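Local coordinates for protein transcriptional regulator, TetR family (Thermus thermophilus, PDB 3VPR) that represses transcription as a TetR-family regulator, probably by binding operator DNA through its N-terminal helix-turn-helix as a dimer, at the interface of chains A and B. Residues are numbered along the deposited sequence; one frame, centred on the assembly and turned at random. Chains: chain A/B, Transcriptional regulator, TetR family.

The interface of chains A and B. Residues chain A 79, 130, 142, 147, 181-182; chain B 185.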
loop_
_atom_site.group_PDB
_atom_site.type_symbol
_atom_site.label_atom_id
_atom_site.label_comp_id
_atom_site.label_asym_id
_atom_site.label_seq_id
_atom_site.Cartn_x
_atom_site.Cartn_y
_atom_site.Cartn_z
ATOM N N LEU A 79 8.836 9.814 -17.341
ATOM C CA LEU A 79 8.434 8.847 -16.330
ATOM C C LEU A 79 9.279 9.039 -15.079
ATOM O O LEU A 79 8.763 8.994 -13.968
ATOM C CB LEU A 79 8.597 7.419 -16.858
ATOM C CG LEU A 79 8.283 6.309 -15.840
ATOM C CD1 LEU A 79 6.814 6.375 -15.444
ATOM C CD2 LEU A 79 8.619 4.945 -16.435
ATOM N N LEU A 130 3.021 6.738 -20.112
ATOM C CA LEU A 130 3.334 5.376 -20.531
ATOM C C LEU A 130 2.785 5.096 -21.925
ATOM O O LEU A 130 3.480 4.533 -22.770
ATOM C CB LEU A 130 2.750 4.366 -19.535
ATOM C CG LEU A 130 3.318 4.475 -18.117
ATOM C CD1 LEU A 130 2.523 3.584 -17.158
ATOM C CD2 LEU A 130 4.791 4.090 -18.137
ATOM N N VAL A 142 2.946 -2.834 -23.516
ATOM C CA VAL A 142 2.610 -3.311 -22.182
ATOM C C VAL A 142 1.229 -2.811 -21.806
ATOM O O VAL A 142 0.754 -1.817 -22.353
ATOM C CB VAL A 142 3.618 -2.799 -21.130
ATOM C CG1 VAL A 142 4.980 -3.376 -21.392
ATOM C CG2 VAL A 142 3.668 -1.271 -21.157
ATOM N N ALA A 147 0.877 -1.265 -15.940
ATOM C CA ALA A 147 2.189 -0.654 -15.745
ATOM C C ALA A 147 2.040 0.565 -14.842
ATOM O O ALA A 147 2.886 0.819 -13.969
ATOM C CB ALA A 147 2.794 -0.244 -17.093
ATOM N N ILE A 181 12.216 -0.349 -13.158
ATOM C CA ILE A 181 11.032 -0.531 -13.987
ATOM C C ILE A 181 11.318 -0.264 -15.461
ATOM O O ILE A 181 10.729 -0.893 -16.339
ATOM C CB ILE A 181 9.853 0.382 -13.498
ATOM C CG1 ILE A 181 8.540 -0.053 -14.154
ATOM C CG2 ILE A 181 10.121 1.846 -13.843
ATOM C CD1 ILE A 181 8.079 -1.423 -13.732
ATOM N N LEU A 182 12.232 0.657 -15.741
ATOM C CA LEU A 182 12.552 0.959 -17.134
ATOM C C LEU A 182 13.352 -0.153 -17.815
ATOM O O LEU A 182 12.990 -0.611 -18.889
ATOM C CB LEU A 182 13.342 2.266 -17.227
ATOM C CG LEU A 182 13.813 2.687 -18.618
ATOM C CD1 LEU A 182 12.619 3.015 -19.496
ATOM C CD2 LEU A 182 14.727 3.910 -18.497
ATOM N N LEU B 185 10.326 -1.722 -19.162
ATOM C CA LEU B 185 9.450 -1.064 -20.123
ATOM C C LEU B 185 10.097 -0.792 -21.479
ATOM O O LEU B 185 9.414 -0.776 -22.496
ATOM C CB LEU B 185 8.964 0.265 -19.550
ATOM C CG LEU B 185 8.038 0.271 -18.344
ATOM C CD1 LEU B 185 7.891 1.723 -17.854
ATOM C CD2 LEU B 185 6.674 -0.320 -18.736
#
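With its CG lying beside its own backbone N and trans to the carbonyl carbon (chi1 -67°), B:Leu185 sends both methyls into a greasy pocket of chain A, while the CG of A:Leu79, trans to its backbone N (chi1 176°), lets that side chain reach in from helix 75-92 to meet it. This is part of the two-fold symmetric interface between C-terminal domains through which TetR-family repressors typically dimerise, and its twin lies across the axis. The two methyls at the end of B:Leu185 let one residue touch two groups of side chains. Its CD1 packs 3.6 Å from CD2 of A:Leu79 and 3.9 Å from CD2 of A:Leu130 on helix 109-135, both leucines crossing it at about a right angle. The other branch, CD2, turns towards A:Val142, whose CG2 lies 4.0 Å away, and towards A:Ala147, whose CB is 4.2 Å off; a short side chain probably suits this spot, since the backbone of helix 144-161 lies near the methyl. A:Leu130 and A:Val142 suit their places as apolar, branched residues able to turn a methyl to it. Obliquely from helix 170-183, A:Ile181 brings its CG1 to 4.2 Å from CD1, a beta-branched wall beside the leucine. Trimmed to an alanine, B:Leu185 would probably leave A:Leu79, A:Leu130 and A:Val142 without their apolar partner and open a gap among the helices. The backbone of B:Leu185 is also held: its N donates a hydrogen bond to the carbonyl O of A:Leu182 (2.9 Å). A weaker, more bent bond runs from the same N to O of A:Ile181 (3.0 Å, 123° at the hydrogen). These carbonyls belong to the last turn of helix 170-183, where the helix's end would leave acceptors without in-helix partners for the other subunit's N-H to use.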